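Local coordinates for rhamnosidase B (Bacillus sp., PDB 2OKX), which hydrolyses the glycosidic bonds of terminal non-reducing alpha-L-rhamnose residues, as a member of glycoside hydrolase family 78, at residues H555-C560 with C861-A866; S580-L585 with S800-F805; G444-G449 with A836-E841. All coordinates share one frame; numbering follows the deposited sequence.

In the fold
The segments follow the chain in the order 444-449, 555-560, 580-585, 800-805, 836-841, 861-866. Contact 2 therefore falls within the spans bridged by both of the others, while contacts 1 and 3 interleave. Contacts 1 and 2 lie wholly in the helical domain, their centres about 9 Å apart, each with its first segment on one of the successive helices 544-559 and 577-590. Contacts 1 and 3 share the chain between helices 817-833 and 868-876, with centres about 8 Å apart; the centres of contacts 2 and 3 are about 17 Å apart. Contact 3 reaches out to strand 446-448 of the concanavalin-like domain, so the series runs from a domain boundary into the helical barrel.

Contact 1 (H555-C560 with C861-A866); sequences HTTRLC and CHAWSA
T556 has OG1 anti to its carbonyl carbon and CG2 anti to its backbone N (chi1 -56°), and the methyl meets the backbone of 861-866, 3.3 Å from A863 N. C560, the first residue beyond helical angles, also has its sulfur anti to the carbonyl carbon (chi1 -71°). Its SG accepts a weak hydrogen bond from A863 N at 3.4 Å, with an N-H...S angle of 143°. The same backbone N thus has a methyl and a thiol beside it.

Packing is tightest next to this bond, where C560 CB and A863 CB stand 3.4 Å apart, shorter than usual for two carbons. Helix 544-559 is an early helix of the helical domain, which in family 78 is an (alpha/alpha)6 barrel. The contact joins the C-terminal end of this helix to the chain leading into helix 868-876, about 300 residues later.

On one flank, C861 SG lies 3.8 Å from T556 CG2 and 4.1 Å from L559 CD1. On another, A866 CB rests 3.6 Å from T557 OG1, a hydroxyl already hydrogen-bonded to S553 O. The T556 hydroxyl bonds to I552 O of its own helix and to C839 N, two bonds that would hold chi1 and so keep CG2 turned to A863.

Contact 2 (S580-L585 with S800-F805); sequences SRNEAL and SPFMSF
N582 lays its side-chain amide over one face of the F805 ring, and this stack is the heart of a helix-helix contact in the (alpha/alpha)6 barrel. The axes of 580-585 and 801-805 pass 11.0 Å apart at 67°, a separation bridged by side chains.

The two planes are only 15° apart, and N582 CG stands 3.6 Å above the ring, displaced toward its rim. N582 CB adds a CH-pi contact over the same ring, 4.2 Å from the centroid. Orientation of the amide is fixed by R581 NH2, which donates to N582 OD1 at 3.1 Å with a C=O...N angle of 158°. With OD1 so held, ND2 is turned to the second helix and reaches F802 CD2 at 3.4 Å. The R581 guanidinium approaches F805 obliquely, NH2 lying 3.6 Å from CE1; its NH1 forms salt bridges with E639 and E809, which would probably compensate its charge. L585 CD1 meets F805 CZ at 3.8 Å.

Tight packing is confined to the F802 and F805 side of the second helix. The side chains of P801 and S804 make no contact with 580-585: P801 packs on Y828 and M831, and S804 OG bonds to Y843 OH. S800 is the N-cap, its OG accepting a weak bond from M803 N.

An alanine in place of F805 would probably open a gap over the N582 amide and deprive L585 CD1 of its aromatic neighbour. That methyl also sits over the centre of the R581 guanidinium, 3.5 Å above its plane.

Contact 3 (G444-G449 with A836-E841); sequences GAERSG and ATTCWE
The flat peptide group between A445 and E446 directs its N-H at T837, and no aromatic face or edge is involved across this contact. E446 N donates to T837 OG1 at 3.1 Å with an N-H...O angle of 158°, the one hydrogen bond between the segments. T837 OG1 lies between its own backbone N and carbonyl carbon (chi1 50°), the crowded position for a side-chain atom, a torsion that points OG1 at E446 N while CG2 lies anti to the carbonyl carbon.

Van der Waals contacts flank this bond. A445 CB packs on T837 CB at 3.7 Å, and the T837 methyl CG2 lies 3.7 Å from G444 O. One residue further on, E446 CB meets T838 CG2, again at 3.7 Å. T838 also has its hydroxyl between backbone N and carbonyl carbon, with CG2 anti to the latter; the hydroxyl is hydrogen-bonded to H860 O, which would hold the methyl in its place against E446.

The buried area is small, 167 Å² over both sides, and it is divided: E446 and T838 are buried, whereas G444, A445 and T837 are partly exposed. E446 is tied in further, its carbonyl accepting from H555 NE2 of helix 544-559.

On one side, the chain turns a corner at G444 and A445 to enter strand 446-448, which pairs with 503-505 in the concanavalin-like domain. On the other, 836-841 is irregular chain following helix 817-833. The arrangement is consistent with the multidomain architecture of family 78 rhamnosidases, in which beta domains pack beside an (alpha/alpha)6 barrel.

Contact 1 (H555-C560 with C861-A866)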
ATOM      1  N   HIS A 555       5.974  11.249  10.411  1.00 14.19           N
ATOM      2  CA  HIS A 555       6.298   9.826  10.360  1.00 15.49           C
ATOM      3  C   HIS A 555       5.446   9.089   9.325  1.00 16.02           C
ATOM      4  O   HIS A 555       5.943   8.232   8.598  1.00 15.99           O
ATOM      5  CB  HIS A 555       6.118   9.183  11.737  1.00 14.72           C
ATOM      6  CG  HIS A 555       6.681   7.801  11.823  1.00 20.09           C
ATOM      7  ND1 HIS A 555       7.992   7.514  11.507  1.00 20.63           N
ATOM      8  CD2 HIS A 555       6.110   6.622  12.165  1.00 20.22           C
ATOM      9  CE1 HIS A 555       8.203   6.218  11.649  1.00 20.84           C
ATOM     10  NE2 HIS A 555       7.078   5.654  12.048  1.00 17.84           N
ATOM     11  N   THR A 556       4.164   9.430   9.256  1.00 16.58           N
ATOM     12  CA  THR A 556       3.261   8.793   8.301  1.00 16.41           C
ATOM     13  C   THR A 556       3.753   9.032   6.871  1.00 17.93           C
ATOM     14  O   THR A 556       3.764   8.126   6.038  1.00 15.29           O
ATOM     15  CB  THR A 556       1.836   9.366   8.411  1.00 16.68           C
ATOM     16  OG1 THR A 556       1.368   9.230   9.757  1.00 15.44           O
ATOM     17  CG2 THR A 556       0.887   8.625   7.465  1.00 17.27           C
ATOM     18  N   THR A 557       4.153  10.267   6.599  1.00 15.50           N
ATOM     19  CA  THR A 557       4.633  10.647   5.275  1.00 15.95           C
ATOM     20  C   THR A 557       5.889   9.868   4.912  1.00 15.22           C
ATOM     21  O   THR A 557       6.020   9.377   3.797  1.00 16.94           O
ATOM     22  CB  THR A 557       4.908  12.159   5.226  1.00 16.05           C
ATOM     23  OG1 THR A 557       3.711  12.855   5.592  1.00 15.64           O
ATOM     24  CG2 THR A 557       5.335  12.592   3.816  1.00 14.03           C
ATOM     25  N   ARG A 558       6.806   9.753   5.865  1.00 15.42           N
ATOM     26  CA  ARG A 558       8.045   9.012   5.660  1.00 17.14           C
ATOM     27  C   ARG A 558       7.748   7.570   5.238  1.00 17.81           C
ATOM     28  O   ARG A 558       8.285   7.083   4.243  1.00 19.32           O
ATOM     29  CB  ARG A 558       8.864   9.035   6.955  0.53 18.26           C
ATOM     30  CG  ARG A 558      10.202   8.316   6.921  0.53 18.40           C
ATOM     31  CD  ARG A 558      11.070   8.833   8.064  0.53 18.23           C
ATOM     32  NE  ARG A 558      10.308   8.942   9.309  0.53 19.79           N
ATOM     33  CZ  ARG A 558      10.583   9.805  10.284  0.53 17.83           C
ATOM     34  NH1 ARG A 558      11.606  10.641  10.159  0.53 19.00           N
ATOM     35  NH2 ARG A 558       9.832   9.841  11.377  0.53 14.47           N
ATOM     36  N   LEU A 559       6.885   6.895   5.993  1.00 16.91           N
ATOM     37  CA  LEU A 559       6.558   5.501   5.705  1.00 17.20           C
ATOM     38  C   LEU A 559       5.764   5.288   4.422  1.00 18.12           C
ATOM     39  O   LEU A 559       5.705   4.171   3.900  1.00 18.34           O
ATOM     40  CB  LEU A 559       5.798   4.881   6.882  1.00 17.51           C
ATOM     41  CG  LEU A 559       6.498   4.848   8.241  1.00 15.93           C
ATOM     42  CD1 LEU A 559       5.629   4.048   9.198  1.00 15.49           C
ATOM     43  CD2 LEU A 559       7.888   4.215   8.128  1.00 16.09           C
ATOM     44  N   CYS A 560       5.147   6.350   3.917  1.00 16.26           N
ATOM     45  CA  CYS A 560       4.375   6.260   2.689  1.00 17.66           C
ATOM     46  C   CYS A 560       5.169   6.780   1.501  1.00 18.07           C
ATOM     47  O   CYS A 560       4.599   7.149   0.476  1.00 17.77           O
ATOM     48  CB  CYS A 560       3.064   7.032   2.818  1.00 16.66           C
ATOM     49  SG  CYS A 560       1.891   6.237   3.936  1.00 18.79           S
ATOM     50  N   CYS A 861      -2.024   3.976   8.991  1.00 18.18           N
ATOM     51  CA  CYS A 861      -0.954   4.815   8.458  1.00 19.10           C
ATOM     52  C   CYS A 861      -1.213   5.164   6.991  1.00 19.33           C
ATOM     53  O   CYS A 861      -0.823   4.420   6.096  1.00 19.35           O
ATOM     54  CB  CYS A 861       0.389   4.077   8.596  1.00 17.41           C
ATOM     55  SG  CYS A 861       1.860   5.011   8.067  1.00 19.36           S
ATOM     56  N   HIS A 862      -1.880   6.294   6.761  1.00 18.41           N
ATOM     57  CA  HIS A 862      -2.206   6.772   5.413  1.00 19.07           C
ATOM     58  C   HIS A 862      -1.726   8.215   5.319  1.00 19.12           C
ATOM     59  O   HIS A 862      -2.311   9.104   5.936  1.00 17.60           O
ATOM     60  CB  HIS A 862      -3.725   6.732   5.177  1.00 18.25           C
ATOM     61  CG  HIS A 862      -4.177   5.601   4.307  1.00 19.81           C
ATOM     62  ND1 HIS A 862      -4.809   5.797   3.096  1.00 23.60           N
ATOM     63  CD2 HIS A 862      -4.100   4.260   4.476  1.00 17.63           C
ATOM     64  CE1 HIS A 862      -5.103   4.626   2.559  1.00 16.66           C
ATOM     65  NE2 HIS A 862      -4.684   3.677   3.377  1.00 23.39           N
ATOM     66  N   ALA A 863      -0.669   8.447   4.548  1.00 20.28           N
ATOM     67  CA  ALA A 863      -0.122   9.794   4.426  1.00 20.76           C
ATOM     68  C   ALA A 863      -1.094  10.793   3.815  1.00 20.12           C
ATOM     69  O   ALA A 863      -0.864  11.997   3.888  1.00 18.44           O
ATOM     70  CB  ALA A 863       1.188   9.772   3.625  1.00 21.20           C
ATOM     71  N   TRP A 864      -2.181  10.318   3.213  1.00 20.37           N
ATOM     72  CA  TRP A 864      -3.131  11.263   2.643  1.00 19.95           C
ATOM     73  C   TRP A 864      -3.851  11.975   3.795  1.00 19.61           C
ATOM     74  O   TRP A 864      -4.568  12.959   3.592  1.00 20.69           O
ATOM     75  CB  TRP A 864      -4.109  10.547   1.686  1.00 20.46           C
ATOM     76  CG  TRP A 864      -5.271   9.792   2.291  1.00 22.33           C
ATOM     77  CD1 TRP A 864      -5.455   9.443   3.602  1.00 21.75           C
ATOM     78  CD2 TRP A 864      -6.416   9.294   1.583  1.00 24.19           C
ATOM     79  NE1 TRP A 864      -6.645   8.762   3.753  1.00 22.80           N
ATOM     80  CE2 TRP A 864      -7.253   8.657   2.528  1.00 25.03           C
ATOM     81  CE3 TRP A 864      -6.814   9.325   0.238  1.00 23.22           C
ATOM     82  CZ2 TRP A 864      -8.469   8.056   2.171  1.00 25.75           C
ATOM     83  CZ3 TRP A 864      -8.024   8.728  -0.119  1.00 27.16           C
ATOM     84  CH2 TRP A 864      -8.836   8.102   0.848  1.00 24.88           C
ATOM     85  N   SER A 865      -3.598  11.490   5.011  1.00 16.78           N
ATOM     86  CA  SER A 865      -4.186  12.031   6.238  1.00 16.53           C
ATOM     87  C   SER A 865      -3.199  12.887   7.046  1.00 16.33           C
ATOM     88  O   SER A 865      -3.522  13.305   8.159  1.00 17.44           O
ATOM     89  CB  SER A 865      -4.656  10.889   7.147  1.00 16.58           C
ATOM     90  OG  SER A 865      -5.691  10.121   6.557  1.00 19.09           O
ATOM     91  N   ALA A 866      -2.013  13.151   6.500  1.00 14.70           N
ATOM     92  CA  ALA A 866      -0.997  13.917   7.233  1.00 14.83           C
ATOM     93  C   ALA A 866      -1.097  15.444   7.146  1.00 13.89           C
ATOM     94  O   ALA A 866      -0.092  16.147   7.292  1.00 13.05           O
ATOM     95  CB  ALA A 866       0.403  13.467   6.790  1.00 13.01           C
TER

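Contact 2 (S580-L585 with S800-F805)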
ATOM      1  N   SER A 580      -1.421  10.922  -3.414  1.00 22.04           N
ATOM      2  CA  SER A 580      -0.160  11.600  -3.690  1.00 21.90           C
ATOM      3  C   SER A 580      -0.198  13.125  -3.743  1.00 19.58           C
ATOM      4  O   SER A 580       0.814  13.766  -3.480  1.00 19.65           O
ATOM      5  CB  SER A 580       0.451  11.066  -4.990  1.00 21.47           C
ATOM      6  OG  SER A 580      -0.217  11.588  -6.123  1.00 23.56           O
ATOM      7  N   ARG A 581      -1.335  13.710  -4.098  1.00 21.55           N
ATOM      8  CA  ARG A 581      -1.412  15.169  -4.151  1.00 21.93           C
ATOM      9  C   ARG A 581      -1.160  15.753  -2.762  1.00 22.08           C
ATOM     10  O   ARG A 581      -0.329  16.648  -2.598  1.00 21.04           O
ATOM     11  CB  ARG A 581      -2.776  15.627  -4.675  1.00 22.51           C
ATOM     12  CG  ARG A 581      -2.920  17.148  -4.796  1.00 23.29           C
ATOM     13  CD  ARG A 581      -3.516  17.772  -3.537  1.00 22.99           C
ATOM     14  NE  ARG A 581      -3.502  19.234  -3.593  1.00 22.50           N
ATOM     15  CZ  ARG A 581      -4.166  20.026  -2.752  1.00 24.83           C
ATOM     16  NH1 ARG A 581      -4.096  21.346  -2.879  1.00 22.52           N
ATOM     17  NH2 ARG A 581      -4.909  19.501  -1.787  1.00 24.64           N
ATOM     18  N   ASN A 582      -1.866  15.235  -1.761  1.00 20.06           N
ATOM     19  CA  ASN A 582      -1.690  15.719  -0.397  1.00 20.33           C
ATOM     20  C   ASN A 582      -0.327  15.307   0.142  1.00 19.16           C
ATOM     21  O   ASN A 582       0.358  16.093   0.794  1.00 20.04           O
ATOM     22  CB  ASN A 582      -2.786  15.169   0.520  1.00 18.86           C
ATOM     23  CG  ASN A 582      -4.146  15.791   0.248  1.00 20.24           C
ATOM     24  OD1 ASN A 582      -4.293  16.659  -0.613  1.00 21.18           O
ATOM     25  ND2 ASN A 582      -5.149  15.346   0.993  1.00 23.99           N
ATOM     26  N   GLU A 583       0.068  14.069  -0.137  1.00 18.54           N
ATOM     27  CA  GLU A 583       1.348  13.570   0.336  1.00 18.44           C
ATOM     28  C   GLU A 583       2.511  14.410  -0.188  1.00 18.86           C
ATOM     29  O   GLU A 583       3.482  14.633   0.526  1.00 17.76           O
ATOM     30  CB  GLU A 583       1.525  12.102  -0.065  1.00 20.48           C
ATOM     31  CG  GLU A 583       0.464  11.181   0.528  1.00 21.16           C
ATOM     32  CD  GLU A 583       0.582   9.749   0.024  1.00 23.66           C
ATOM     33  OE1 GLU A 583       0.572   9.552  -1.207  1.00 22.18           O
ATOM     34  OE2 GLU A 583       0.679   8.822   0.857  1.00 24.04           O
ATOM     35  N   ALA A 584       2.406  14.890  -1.424  1.00 17.65           N
ATOM     36  CA  ALA A 584       3.475  15.702  -1.998  1.00 17.67           C
ATOM     37  C   ALA A 584       3.613  17.017  -1.238  1.00 16.69           C
ATOM     38  O   ALA A 584       4.720  17.437  -0.909  1.00 18.20           O
ATOM     39  CB  ALA A 584       3.199  15.980  -3.489  1.00 17.67           C
ATOM     40  N   LEU A 585       2.489  17.673  -0.972  1.00 17.14           N
ATOM     41  CA  LEU A 585       2.513  18.944  -0.250  1.00 17.63           C
ATOM     42  C   LEU A 585       3.092  18.799   1.154  1.00 18.47           C
ATOM     43  O   LEU A 585       3.882  19.637   1.594  1.00 17.43           O
ATOM     44  CB  LEU A 585       1.106  19.534  -0.162  1.00 19.12           C
ATOM     45  CG  LEU A 585       0.488  19.994  -1.487  1.00 20.46           C
ATOM     46  CD1 LEU A 585      -0.950  20.416  -1.251  1.00 20.16           C
ATOM     47  CD2 LEU A 585       1.298  21.143  -2.067  1.00 19.33           C
ATOM     48  N   SER A 800     -12.873  11.186   6.694  1.00 23.53           N
ATOM     49  CA  SER A 800     -11.453  10.847   6.703  1.00 24.49           C
ATOM     50  C   SER A 800     -10.583  12.091   6.791  1.00 24.21           C
ATOM     51  O   SER A 800     -10.989  13.175   6.361  1.00 23.17           O
ATOM     52  CB  SER A 800     -11.078  10.088   5.431  1.00 24.64           C
ATOM     53  OG  SER A 800     -11.163  10.946   4.302  1.00 26.18           O
ATOM     54  N   PRO A 801      -9.372  11.953   7.351  1.00 21.96           N
ATOM     55  CA  PRO A 801      -8.477  13.109   7.462  1.00 21.77           C
ATOM     56  C   PRO A 801      -8.104  13.580   6.057  1.00 21.96           C
ATOM     57  O   PRO A 801      -7.626  14.697   5.872  1.00 21.50           O
ATOM     58  CB  PRO A 801      -7.276  12.549   8.223  1.00 21.94           C
ATOM     59  CG  PRO A 801      -7.891  11.438   9.060  1.00 21.21           C
ATOM     60  CD  PRO A 801      -8.815  10.783   8.056  1.00 20.65           C
ATOM     61  N   PHE A 802      -8.316  12.704   5.080  1.00 21.64           N
ATOM     62  CA  PHE A 802      -8.039  13.016   3.680  1.00 22.60           C
ATOM     63  C   PHE A 802      -8.924  14.195   3.301  1.00 22.94           C
ATOM     64  O   PHE A 802      -8.456  15.197   2.759  1.00 23.09           O
ATOM     65  CB  PHE A 802      -8.378  11.811   2.796  1.00 22.39           C
ATOM     66  CG  PHE A 802      -8.357  12.108   1.318  1.00 24.23           C
ATOM     67  CD1 PHE A 802      -9.464  11.818   0.526  1.00 24.24           C
ATOM     68  CD2 PHE A 802      -7.226  12.649   0.714  1.00 25.21           C
ATOM     69  CE1 PHE A 802      -9.446  12.060  -0.850  1.00 26.60           C
ATOM     70  CE2 PHE A 802      -7.195  12.895  -0.661  1.00 27.46           C
ATOM     71  CZ  PHE A 802      -8.309  12.599  -1.443  1.00 27.68           C
ATOM     72  N   MET A 803     -10.213  14.057   3.593  1.00 22.86           N
ATOM     73  CA  MET A 803     -11.185  15.100   3.306  1.00 23.64           C
ATOM     74  C   MET A 803     -10.904  16.300   4.209  1.00 22.54           C
ATOM     75  O   MET A 803     -11.120  17.443   3.811  1.00 22.68           O
ATOM     76  CB  MET A 803     -12.601  14.564   3.541  1.00 25.08           C
ATOM     77  CG  MET A 803     -13.725  15.517   3.152  1.00 26.91           C
ATOM     78  SD  MET A 803     -13.719  16.010   1.407  1.00 28.67           S
ATOM     79  CE  MET A 803     -13.872  17.802   1.587  1.00 29.88           C
ATOM     80  N   SER A 804     -10.418  16.038   5.422  1.00 21.27           N
ATOM     81  CA  SER A 804     -10.092  17.118   6.351  1.00 20.04           C
ATOM     82  C   SER A 804      -9.085  18.076   5.715  1.00 19.50           C
ATOM     83  O   SER A 804      -9.127  19.280   5.953  1.00 18.67           O
ATOM     84  CB  SER A 804      -9.498  16.561   7.652  1.00 21.05           C
ATOM     85  OG  SER A 804     -10.491  15.962   8.471  1.00 19.35           O
ATOM     86  N   PHE A 805      -8.183  17.534   4.901  1.00 18.61           N
ATOM     87  CA  PHE A 805      -7.162  18.350   4.243  1.00 19.78           C
ATOM     88  C   PHE A 805      -7.817  19.438   3.398  1.00 21.23           C
ATOM     89  O   PHE A 805      -7.440  20.610   3.475  1.00 20.83           O
ATOM     90  CB  PHE A 805      -6.272  17.474   3.353  1.00 17.88           C
ATOM     91  CG  PHE A 805      -5.005  18.152   2.896  1.00 17.54           C
ATOM     92  CD1 PHE A 805      -5.050  19.250   2.042  1.00 18.78           C
ATOM     93  CD2 PHE A 805      -3.763  17.678   3.312  1.00 19.01           C
ATOM     94  CE1 PHE A 805      -3.876  19.870   1.605  1.00 18.59           C
ATOM     95  CE2 PHE A 805      -2.583  18.285   2.884  1.00 16.86           C
ATOM     96  CZ  PHE A 805      -2.638  19.384   2.027  1.00 18.84           C
TER

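Contact 3 (G444-G449 with A836-E841)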
ATOM      1  N   GLY A 444       7.499   0.032  18.739  1.00 15.38           N
ATOM      2  CA  GLY A 444       7.398   1.336  19.383  1.00 16.91           C
ATOM      3  C   GLY A 444       6.606   2.307  18.527  1.00 18.52           C
ATOM      4  O   GLY A 444       6.051   3.294  19.014  1.00 19.98           O
ATOM      5  N   ALA A 445       6.558   2.014  17.235  1.00 16.23           N
ATOM      6  CA  ALA A 445       5.833   2.832  16.278  1.00 16.70           C
ATOM      7  C   ALA A 445       5.681   2.022  15.007  1.00 17.42           C
ATOM      8  O   ALA A 445       6.326   0.991  14.830  1.00 16.46           O
ATOM      9  CB  ALA A 445       6.605   4.120  15.983  1.00 16.85           C
ATOM     10  N   GLU A 446       4.818   2.489  14.122  1.00 17.17           N
ATOM     11  CA  GLU A 446       4.623   1.819  12.855  1.00 16.77           C
ATOM     12  C   GLU A 446       5.947   1.934  12.106  1.00 17.39           C
ATOM     13  O   GLU A 446       6.651   2.938  12.235  1.00 15.95           O
ATOM     14  CB  GLU A 446       3.520   2.528  12.066  1.00 18.06           C
ATOM     15  CG  GLU A 446       3.200   1.923  10.704  1.00 19.07           C
ATOM     16  CD  GLU A 446       1.947   1.064  10.723  1.00 20.33           C
ATOM     17  OE1 GLU A 446       1.452   0.715   9.628  1.00 20.00           O
ATOM     18  OE2 GLU A 446       1.454   0.738  11.826  1.00 21.31           O
ATOM     19  N   ARG A 447       6.306   0.891  11.363  1.00 13.77           N
ATOM     20  CA  ARG A 447       7.514   0.918  10.551  1.00 15.55           C
ATOM     21  C   ARG A 447       7.213   0.167   9.256  1.00 16.65           C
ATOM     22  O   ARG A 447       6.188  -0.509   9.141  1.00 15.69           O
ATOM     23  CB  ARG A 447       8.712   0.302  11.290  1.00 16.16           C
ATOM     24  CG  ARG A 447       9.205   1.157  12.470  1.00 17.26           C
ATOM     25  CD  ARG A 447      10.645   0.844  12.859  1.00 19.33           C
ATOM     26  NE  ARG A 447      11.106   1.630  14.007  1.00 18.69           N
ATOM     27  CZ  ARG A 447      11.318   2.946  13.998  1.00 21.20           C
ATOM     28  NH1 ARG A 447      11.117   3.659  12.898  1.00 17.56           N
ATOM     29  NH2 ARG A 447      11.736   3.557  15.100  1.00 19.74           N
ATOM     30  N   SER A 448       8.087   0.313   8.271  1.00 15.71           N
ATOM     31  CA  SER A 448       7.894  -0.343   6.986  1.00 17.26           C
ATOM     32  C   SER A 448       9.240  -0.859   6.520  1.00 16.06           C
ATOM     33  O   SER A 448      10.205  -0.098   6.418  1.00 17.41           O
ATOM     34  CB  SER A 448       7.331   0.655   5.968  1.00 17.03           C
ATOM     35  OG  SER A 448       7.189   0.077   4.682  1.00 18.88           O
ATOM     36  N   GLY A 449       9.316  -2.154   6.244  1.00 15.69           N
ATOM     37  CA  GLY A 449      10.583  -2.697   5.803  1.00 14.59           C
ATOM     38  C   GLY A 449      10.707  -4.204   5.815  1.00 16.62           C
ATOM     39  O   GLY A 449       9.716  -4.936   5.716  1.00 17.43           O
ATOM     40  N   ALA A 836      -1.620   6.366  18.630  1.00 18.51           N
ATOM     41  CA  ALA A 836      -1.254   6.319  17.221  1.00 20.02           C
ATOM     42  C   ALA A 836       0.141   6.924  17.033  1.00 20.18           C
ATOM     43  O   ALA A 836       0.517   7.872  17.723  1.00 20.68           O
ATOM     44  CB  ALA A 836      -2.276   7.095  16.384  1.00 18.92           C
ATOM     45  N   THR A 837       0.916   6.365  16.111  1.00 18.21           N
ATOM     46  CA  THR A 837       2.245   6.896  15.838  1.00 17.35           C
ATOM     47  C   THR A 837       2.268   7.349  14.384  1.00 16.98           C
ATOM     48  O   THR A 837       3.289   7.814  13.880  1.00 17.23           O
ATOM     49  CB  THR A 837       3.349   5.838  16.093  1.00 18.74           C
ATOM     50  OG1 THR A 837       3.017   4.616  15.422  1.00 17.70           O
ATOM     51  CG2 THR A 837       3.493   5.573  17.593  1.00 20.47           C
ATOM     52  N   THR A 838       1.116   7.200  13.731  1.00 16.40           N
ATOM     53  CA  THR A 838       0.912   7.587  12.339  1.00 18.18           C
ATOM     54  C   THR A 838      -0.548   8.020  12.189  1.00 18.37           C
ATOM     55  O   THR A 838      -1.367   7.762  13.071  1.00 17.87           O
ATOM     56  CB  THR A 838       1.205   6.411  11.362  1.00 18.52           C
ATOM     57  OG1 THR A 838       0.452   5.256  11.753  1.00 19.77           O
ATOM     58  CG2 THR A 838       2.685   6.063  11.373  1.00 17.62           C
ATOM     59  N   CYS A 839      -0.872   8.672  11.075  1.00 17.73           N
ATOM     60  CA  CYS A 839      -2.228   9.157  10.832  1.00 17.31           C
ATOM     61  C   CYS A 839      -3.157   8.125  10.207  1.00 18.25           C
ATOM     62  O   CYS A 839      -2.830   7.504   9.189  1.00 17.64           O
ATOM     63  CB  CYS A 839      -2.178  10.399   9.942  1.00 16.41           C
ATOM     64  SG  CYS A 839      -1.133  11.693  10.637  1.00 17.87           S
ATOM     65  N   TRP A 840      -4.329   7.980  10.815  1.00 17.37           N
ATOM     66  CA  TRP A 840      -5.336   7.024  10.370  1.00 17.64           C
ATOM     67  C   TRP A 840      -5.893   7.307   8.989  1.00 18.40           C
ATOM     68  O   TRP A 840      -6.030   8.456   8.580  1.00 18.27           O
ATOM     69  CB  TRP A 840      -6.512   6.984  11.348  1.00 15.43           C
ATOM     70  CG  TRP A 840      -6.164   6.558  12.734  1.00 17.23           C
ATOM     71  CD1 TRP A 840      -4.984   6.015  13.164  1.00 15.79           C
ATOM     72  CD2 TRP A 840      -7.015   6.628  13.880  1.00 17.52           C
ATOM     73  NE1 TRP A 840      -5.051   5.746  14.513  1.00 15.48           N
ATOM     74  CE2 TRP A 840      -6.288   6.113  14.975  1.00 17.38           C
ATOM     75  CE3 TRP A 840      -8.326   7.079  14.088  1.00 19.83           C
ATOM     76  CZ2 TRP A 840      -6.828   6.038  16.263  1.00 19.30           C
ATOM     77  CZ3 TRP A 840      -8.862   7.005  15.369  1.00 20.70           C
ATOM     78  CH2 TRP A 840      -8.111   6.486  16.440  1.00 20.70           C
ATOM     79  N   GLU A 841      -6.244   6.233   8.292  1.00 18.09           N
ATOM     80  CA  GLU A 841      -6.821   6.325   6.962  1.00 20.06           C
ATOM     81  C   GLU A 841      -8.188   7.005   7.041  1.00 20.34           C
ATOM     82  O   GLU A 841      -8.533   7.834   6.202  1.00 20.22           O
ATOM     83  CB  GLU A 841      -6.984   4.917   6.387  1.00 20.34           C
ATOM     84  CG  GLU A 841      -7.629   4.845   5.017  1.00 19.34           C
ATOM     85  CD  GLU A 841      -7.888   3.404   4.586  1.00 21.76           C
ATOM     86  OE1 GLU A 841      -8.206   3.182   3.400  1.00 20.17           O
ATOM     87  OE2 GLU A 841      -7.775   2.494   5.438  1.00 19.84           O
TER